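Hypothetical P60 katanin (Sulfolobus acidocaldarius, PDB 2W2U) is an AAA-family ATPase of the archaeal cell-division machinery, seen here as its amino-terminal MIT domain bound to a peptide of its ESCRT-III partner. Local coordinates at residues 13-18 with 49-54; 27-32 with 36-41. All coordinates share one frame; numbering follows the deposited sequence.

Contact 1. Residues 13-18 with 49-54; sequences VMLEEM and LAQLVS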
ATOM      1  N   VAL A  13      -8.779  -4.187  10.767  1.00 15.77           N
ATOM      2  CA  VAL A  13      -8.536  -2.769  11.013  1.00 15.72           C
ATOM      3  C   VAL A  13      -7.073  -2.505  11.408  1.00 15.80           C
ATOM      4  O   VAL A  13      -6.473  -1.528  10.970  1.00 15.67           O
ATOM      5  CB  VAL A  13      -9.520  -2.206  12.086  1.00 15.62           C
ATOM      6  CG1 VAL A  13      -9.145  -0.792  12.496  1.00 15.77           C
ATOM      7  CG2 VAL A  13     -10.955  -2.231  11.563  1.00 15.53           C
ATOM      8  N   MET A  14      -6.513  -3.394  12.221  1.00 15.92           N
ATOM      9  CA  MET A  14      -5.126  -3.287  12.657  1.00 16.65           C
ATOM     10  C   MET A  14      -4.148  -3.389  11.473  1.00 15.21           C
ATOM     11  O   MET A  14      -3.210  -2.587  11.359  1.00 14.62           O
ATOM     12  CB  MET A  14      -4.838  -4.361  13.705  1.00 16.27           C
ATOM     13  CG  MET A  14      -3.575  -4.136  14.499  1.00 18.15           C
ATOM     14  SD  MET A  14      -2.741  -5.698  14.817  1.00 21.51           S
ATOM     15  CE  MET A  14      -2.112  -6.034  13.163  1.00 18.37           C
ATOM     16  N   LEU A  15      -4.380  -4.361  10.593  1.00 14.07           N
ATOM     17  CA  LEU A  15      -3.562  -4.506   9.385  1.00 13.64           C
ATOM     18  C   LEU A  15      -3.785  -3.361   8.395  1.00 13.08           C
ATOM     19  O   LEU A  15      -2.838  -2.874   7.783  1.00 12.84           O
ATOM     20  CB  LEU A  15      -3.798  -5.863   8.708  1.00 13.44           C
ATOM     21  CG  LEU A  15      -3.240  -7.113   9.410  1.00 13.57           C
ATOM     22  CD1 LEU A  15      -3.870  -8.359   8.827  1.00 12.77           C
ATOM     23  CD2 LEU A  15      -1.705  -7.196   9.330  1.00 14.40           C
ATOM     24  N   GLU A  16      -5.034  -2.929   8.247  1.00 12.94           N
ATOM     25  CA  GLU A  16      -5.344  -1.778   7.396  1.00 13.04           C
ATOM     26  C   GLU A  16      -4.558  -0.525   7.799  1.00 13.34           C
ATOM     27  O   GLU A  16      -4.011   0.165   6.940  1.00 13.09           O
ATOM     28  CB  GLU A  16      -6.854  -1.511   7.355  1.00 12.81           C
ATOM     29  CG  GLU A  16      -7.597  -2.522   6.484  1.00 12.93           C
ATOM     30  CD  GLU A  16      -9.110  -2.461   6.607  1.00 12.58           C
ATOM     31  OE1 GLU A  16      -9.632  -1.748   7.490  1.00 11.69           O
ATOM     32  OE2 GLU A  16      -9.783  -3.133   5.797  1.00 11.50           O
ATOM     33  N   GLU A  17      -4.498  -0.251   9.100  1.00 14.02           N
ATOM     34  CA  GLU A  17      -3.718   0.873   9.633  1.00 15.13           C
ATOM     35  C   GLU A  17      -2.206   0.716   9.382  1.00 14.92           C
ATOM     36  O   GLU A  17      -1.517   1.693   9.049  1.00 14.71           O
ATOM     37  CB  GLU A  17      -4.028   1.074  11.128  1.00 15.37           C
ATOM     38  CG  GLU A  17      -2.938   1.782  11.958  1.00 18.70           C
ATOM     39  CD  GLU A  17      -2.642   3.227  11.538  1.00 23.05           C
ATOM     40  OE1 GLU A  17      -3.512   3.895  10.923  1.00 24.78           O
ATOM     41  OE2 GLU A  17      -1.518   3.693  11.835  1.00 24.46           O
ATOM     42  N   MET A  18      -1.710  -0.510   9.549  1.00 14.81           N
ATOM     43  CA  MET A  18      -0.316  -0.857   9.263  1.00 15.45           C
ATOM     44  C   MET A  18       0.038  -0.578   7.805  1.00 14.83           C
ATOM     45  O   MET A  18       1.048   0.055   7.521  1.00 15.17           O
ATOM     46  CB  MET A  18      -0.059  -2.331   9.597  1.00 15.22           C
ATOM     47  CG  MET A  18       1.409  -2.770   9.556  1.00 15.29           C
ATOM     48  SD  MET A  18       1.608  -4.537   9.926  1.00 17.75           S
ATOM     49  CE  MET A  18       0.788  -4.655  11.507  1.00 15.73           C
ATOM     50  N   LEU A  49      -1.099  -5.596   2.497  1.00 11.07           N
ATOM     51  CA  LEU A  49      -2.311  -5.640   1.676  1.00 11.09           C
ATOM     52  C   LEU A  49      -2.555  -7.036   1.086  1.00 11.25           C
ATOM     53  O   LEU A  49      -3.701  -7.470   0.974  1.00 10.75           O
ATOM     54  CB  LEU A  49      -2.287  -4.560   0.581  1.00 11.04           C
ATOM     55  CG  LEU A  49      -2.436  -3.082   0.995  1.00 11.04           C
ATOM     56  CD1 LEU A  49      -2.083  -2.129  -0.157  1.00 10.99           C
ATOM     57  CD2 LEU A  49      -3.830  -2.767   1.538  1.00 10.78           C
ATOM     58  N   ALA A  50      -1.478  -7.741   0.740  1.00 11.51           N
ATOM     59  CA  ALA A  50      -1.585  -9.130   0.288  1.00 11.88           C
ATOM     60  C   ALA A  50      -2.101 -10.037   1.406  1.00 11.91           C
ATOM     61  O   ALA A  50      -2.909 -10.932   1.160  1.00 12.13           O
ATOM     62  CB  ALA A  50      -0.246  -9.637  -0.263  1.00 11.84           C
ATOM     63  N   GLN A  51      -1.646  -9.788   2.633  1.00 11.74           N
ATOM     64  CA  GLN A  51      -2.108 -10.532   3.800  1.00 11.69           C
ATOM     65  C   GLN A  51      -3.610 -10.318   4.054  1.00 11.72           C
ATOM     66  O   GLN A  51      -4.342 -11.276   4.345  1.00 11.13           O
ATOM     67  CB  GLN A  51      -1.297 -10.139   5.041  1.00 11.82           C
ATOM     68  CG  GLN A  51      -1.727 -10.846   6.326  1.00 12.40           C
ATOM     69  CD  GLN A  51      -1.366 -12.320   6.327  1.00 13.60           C
ATOM     70  OE1 GLN A  51      -0.205 -12.679   6.139  1.00 14.71           O
ATOM     71  NE2 GLN A  51      -2.358 -13.185   6.550  1.00 13.30           N
ATOM     72  N   LEU A  52      -4.042  -9.058   3.951  1.00 11.52           N
ATOM     73  CA  LEU A  52      -5.458  -8.684   4.053  1.00 11.76           C
ATOM     74  C   LEU A  52      -6.320  -9.369   2.988  1.00 11.92           C
ATOM     75  O   LEU A  52      -7.396  -9.880   3.295  1.00 11.93           O
ATOM     76  CB  LEU A  52      -5.626  -7.158   4.008  1.00 11.52           C
ATOM     77  CG  LEU A  52      -5.361  -6.356   5.294  1.00 11.08           C
ATOM     78  CD1 LEU A  52      -5.138  -4.889   4.988  1.00 10.31           C
ATOM     79  CD2 LEU A  52      -6.488  -6.511   6.316  1.00 10.94           C
ATOM     80  N   VAL A  53      -5.831  -9.388   1.749  1.00 12.58           N
ATOM     81  CA  VAL A  53      -6.438 -10.163   0.662  1.00 13.27           C
ATOM     82  C   VAL A  53      -6.586 -11.662   1.002  1.00 13.64           C
ATOM     83  O   VAL A  53      -7.646 -12.222   0.785  1.00 13.50           O
ATOM     84  CB  VAL A  53      -5.678  -9.966  -0.681  1.00 13.46           C
ATOM     85  CG1 VAL A  53      -6.094 -11.021  -1.728  1.00 13.05           C
ATOM     86  CG2 VAL A  53      -5.909  -8.558  -1.225  1.00 13.24           C
ATOM     87  N   SER A  54      -5.539 -12.302   1.535  1.00 14.13           N
ATOM     88  CA  SER A  54      -5.650 -13.705   1.989  1.00 14.76           C
ATOM     89  C   SER A  54      -6.723 -13.912   3.050  1.00 14.51           C
ATOM     90  O   SER A  54      -7.461 -14.891   3.002  1.00 14.74           O
ATOM     91  CB  SER A  54      -4.327 -14.232   2.544  1.00 14.58           C
ATOM     92  OG  SER A  54      -3.360 -14.342   1.523  1.00 16.52           O
TER
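L15 and L52 face each other with CG anti to the carbonyl carbon (chi1 -71° and -80°), which carries both isobutyl groups into the seam between helices 11-31 and 35-55 of this three-helix MIT bundle. The two segments run nearly antiparallel, their axes 9.7 Å apart. The leucines lie side by side, pointing opposite ways: L52 CD2 reaches back to L15 CB, at 3.7 Å, while L15 CD1 reaches on across the seam to L52 CD2 and Q51 CG, both 4.1 Å away, Q51 being at the solvent edge. On the other flank L52 CD1 lies 3.7 Å from E16 CG, where the glutamate chain runs across the leucine, and the same methyl sits near the E16 backbone N. With an alanine in place of L52, a gap is likely to open under L15 CB and E16 CG to lose its apolar cover, along with the contact to Y65 of helix 62-81. The extended E16 chain carries its carboxylate beyond the leucines to the third helix and the bound peptide, where OE2 accepts a hydrogen bond from Y65 OH and forms a salt bridge with a basic side chain of the peptide.

Contact 2. Residues 27-32 with 36-41; sequences VKADKE and EEAITN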
ATOM      1  N   VAL A  27       4.734   7.380  -0.021  1.00 17.03           N
ATOM      2  CA  VAL A  27       4.344   8.538  -0.821  1.00 17.92           C
ATOM      3  C   VAL A  27       5.150   9.774  -0.391  1.00 18.39           C
ATOM      4  O   VAL A  27       5.558  10.581  -1.234  1.00 18.79           O
ATOM      5  CB  VAL A  27       2.804   8.785  -0.761  1.00 17.85           C
ATOM      6  CG1 VAL A  27       2.411  10.007  -1.559  1.00 18.21           C
ATOM      7  CG2 VAL A  27       2.049   7.574  -1.292  1.00 17.98           C
ATOM      8  N   LYS A  28       5.397   9.894   0.914  1.00 18.70           N
ATOM      9  CA  LYS A  28       6.222  10.970   1.462  1.00 19.17           C
ATOM     10  C   LYS A  28       7.647  10.886   0.919  1.00 19.09           C
ATOM     11  O   LYS A  28       8.149  11.853   0.339  1.00 18.84           O
ATOM     12  CB  LYS A  28       6.226  10.921   2.996  1.00 19.16           C
ATOM     13  CG  LYS A  28       6.951  12.085   3.683  1.00 19.63           C
ATOM     14  CD  LYS A  28       7.065  11.843   5.188  1.00 19.96           C
ATOM     15  CE  LYS A  28       7.927  12.895   5.878  1.00 22.69           C
ATOM     16  NZ  LYS A  28       7.226  14.203   6.024  1.00 24.28           N
ATOM     17  N   ALA A  29       8.280   9.723   1.098  1.00 19.09           N
ATOM     18  CA  ALA A  29       9.635   9.474   0.601  1.00 19.26           C
ATOM     19  C   ALA A  29       9.720   9.653  -0.917  1.00 19.36           C
ATOM     20  O   ALA A  29      10.693  10.201  -1.432  1.00 19.22           O
ATOM     21  CB  ALA A  29      10.110   8.082   1.009  1.00 19.07           C
ATOM     22  N   ASP A  30       8.681   9.200  -1.614  1.00 19.83           N
ATOM     23  CA  ASP A  30       8.550   9.347  -3.060  1.00 20.33           C
ATOM     24  C   ASP A  30       8.620  10.822  -3.478  1.00 20.95           C
ATOM     25  O   ASP A  30       9.385  11.180  -4.379  1.00 21.11           O
ATOM     26  CB  ASP A  30       7.228   8.713  -3.522  1.00 20.09           C
ATOM     27  CG  ASP A  30       7.190   8.416  -5.010  1.00 19.64           C
ATOM     28  OD1 ASP A  30       7.974   9.006  -5.791  1.00 19.57           O
ATOM     29  OD2 ASP A  30       6.347   7.584  -5.405  1.00 18.46           O
ATOM     30  N   LYS A  31       7.832  11.667  -2.814  1.00 21.57           N
ATOM     31  CA  LYS A  31       7.779  13.100  -3.123  1.00 22.27           C
ATOM     32  C   LYS A  31       9.053  13.854  -2.727  1.00 22.30           C
ATOM     33  O   LYS A  31       9.351  14.916  -3.281  1.00 22.53           O
ATOM     34  CB  LYS A  31       6.539  13.747  -2.497  1.00 22.17           C
ATOM     35  CG  LYS A  31       5.218  13.275  -3.122  1.00 22.92           C
ATOM     36  CD  LYS A  31       4.019  14.020  -2.543  1.00 23.39           C
ATOM     37  CE  LYS A  31       2.696  13.364  -2.928  1.00 24.91           C
ATOM     38  NZ  LYS A  31       2.382  13.452  -4.381  1.00 25.88           N
ATOM     39  N   GLU A  32       9.799  13.299  -1.777  1.00 22.35           N
ATOM     40  CA  GLU A  32      11.106  13.826  -1.387  1.00 22.38           C
ATOM     41  C   GLU A  32      12.252  13.330  -2.287  1.00 22.07           C
ATOM     42  O   GLU A  32      13.409  13.721  -2.102  1.00 22.23           O
ATOM     43  CB  GLU A  32      11.384  13.496   0.082  1.00 22.64           C
ATOM     44  CG  GLU A  32      10.548  14.330   1.045  1.00 24.16           C
ATOM     45  CD  GLU A  32      10.525  13.784   2.461  1.00 26.22           C
ATOM     46  OE1 GLU A  32      11.412  12.977   2.820  1.00 25.96           O
ATOM     47  OE2 GLU A  32       9.610  14.177   3.217  1.00 27.71           O
ATOM     48  N   GLU A  36      14.570   4.613  -3.133  1.00 16.81           N
ATOM     49  CA  GLU A  36      14.755   3.384  -2.353  1.00 16.73           C
ATOM     50  C   GLU A  36      13.827   3.280  -1.137  1.00 16.54           C
ATOM     51  O   GLU A  36      13.188   2.243  -0.933  1.00 15.97           O
ATOM     52  CB  GLU A  36      16.219   3.222  -1.916  1.00 16.83           C
ATOM     53  CG  GLU A  36      16.470   2.024  -1.000  1.00 16.76           C
ATOM     54  CD  GLU A  36      15.979   0.702  -1.587  1.00 16.80           C
ATOM     55  OE1 GLU A  36      16.143   0.471  -2.803  1.00 15.82           O
ATOM     56  OE2 GLU A  36      15.423  -0.110  -0.821  1.00 17.50           O
ATOM     57  N   GLU A  37      13.788   4.347  -0.338  1.00 16.33           N
ATOM     58  CA  GLU A  37      12.895   4.456   0.814  1.00 16.54           C
ATOM     59  C   GLU A  37      11.426   4.421   0.411  1.00 15.51           C
ATOM     60  O   GLU A  37      10.600   3.828   1.103  1.00 15.46           O
ATOM     61  CB  GLU A  37      13.191   5.736   1.603  1.00 17.11           C
ATOM     62  CG  GLU A  37      13.785   5.486   2.987  1.00 20.59           C
ATOM     63  CD  GLU A  37      12.807   5.821   4.104  1.00 24.38           C
ATOM     64  OE1 GLU A  37      12.524   7.030   4.293  1.00 25.72           O
ATOM     65  OE2 GLU A  37      12.333   4.886   4.799  1.00 25.67           O
ATOM     66  N   ALA A  38      11.105   5.062  -0.708  1.00 14.59           N
ATOM     67  CA  ALA A  38       9.759   4.992  -1.263  1.00 13.86           C
ATOM     68  C   ALA A  38       9.419   3.540  -1.612  1.00 13.43           C
ATOM     69  O   ALA A  38       8.380   3.023  -1.187  1.00 13.09           O
ATOM     70  CB  ALA A  38       9.634   5.895  -2.481  1.00 13.55           C
ATOM     71  N   ILE A  39      10.321   2.884  -2.350  1.00 12.77           N
ATOM     72  CA  ILE A  39      10.144   1.484  -2.742  1.00 12.56           C
ATOM     73  C   ILE A  39      10.007   0.530  -1.551  1.00 12.30           C
ATOM     74  O   ILE A  39       9.098  -0.304  -1.541  1.00 12.15           O
ATOM     75  CB  ILE A  39      11.248   1.000  -3.725  1.00 12.50           C
ATOM     76  CG1 ILE A  39      11.058   1.647  -5.107  1.00 12.50           C
ATOM     77  CG2 ILE A  39      11.212  -0.507  -3.873  1.00 12.44           C
ATOM     78  CD1 ILE A  39      12.317   1.617  -6.002  1.00 12.82           C
ATOM     79  N   THR A  40      10.891   0.659  -0.555  1.00 12.01           N
ATOM     80  CA  THR A  40      10.854  -0.192   0.643  1.00 12.10           C
ATOM     81  C   THR A  40       9.476  -0.142   1.297  1.00 11.45           C
ATOM     82  O   THR A  40       8.898  -1.168   1.636  1.00 11.63           O
ATOM     83  CB  THR A  40      11.932   0.210   1.692  1.00 12.04           C
ATOM     84  OG1 THR A  40      13.207   0.326   1.063  1.00 13.25           O
ATOM     85  CG2 THR A  40      12.048  -0.836   2.782  1.00 13.14           C
ATOM     86  N   ASN A  41       8.963   1.068   1.466  1.00 11.02           N
ATOM     87  CA  ASN A  41       7.683   1.284   2.116  1.00 10.62           C
ATOM     88  C   ASN A  41       6.469   0.832   1.285  1.00 10.21           C
ATOM     89  O   ASN A  41       5.513   0.291   1.837  1.00  9.64           O
ATOM     90  CB  ASN A  41       7.581   2.739   2.575  1.00 10.31           C
ATOM     91  CG  ASN A  41       8.360   2.991   3.858  1.00 11.47           C
ATOM     92  OD1 ASN A  41       7.957   2.540   4.928  1.00 11.95           O
ATOM     93  ND2 ASN A  41       9.486   3.705   3.754  1.00 10.58           N
TER
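A29 and A38 bring the two backbones together, their CA atoms only 4.9 Å apart. Helix 27-31 and helix 36-41 run antiparallel at 161°, and their axes close to 7.5 Å, an approach that small side chains make possible. No hydrogen bond links the segments; the touching is done by methyl and methylene groups against backbone. A29 CB rests 3.6 Å from A38 N, and in return A38 CB comes to 3.5 Å from D30 N, each methyl pressing on the main chain opposite. D30 CB lies alongside A38 CB, and E37 CB covers A29 CB from the more exposed side at 3.9 Å.

This is the helical hairpin formed by the first two helices of the MIT three-helix bundle, close to its turn. The third helix, 62-81, covers one flank, with L79 against both D30 and A38. D30 has CG anti to its own backbone N (chi1 -162°), a torsion that swings the carboxylate off the alanine seam. There OD2 accepts a hydrogen bond from Y42 OH and pairs with R75 NE in a salt bridge, so this buried acid is tied to the second and third helices.

On helix 35-55, N41 folds its amide back against the preceding turn. N41 ND2 donates to E37 O at 2.9 Å, with an angle of 152° at the hydrogen and the donor tilted out of the carbonyl plane. N41 N approaches the same oxygen from the opposite face, which leaves E37 O gripped by two donors. The bent glutamate chain also brings E37 OE2 within 3.3 Å of N41 ND2, a weak bond.

Contacts 1 and 2 join the same pair of helices, 11-31 and 35-55, at opposite ends of the hairpin, with centres 20 Å apart and nearest atoms about 7 Å apart. Along the chain contact 2 is nested within contact 1: residues 27-32 and 36-41 flank the short turn, while 13-18 and 49-54 lie towards the far ends. The helices lie closer together near the turn than at the open end. Helix 62-81 touches residues of both contacts, completing the bundle, and the bound peptide packs on residues of both, mostly on helix 11-31, consistent with that helix lining much of its path.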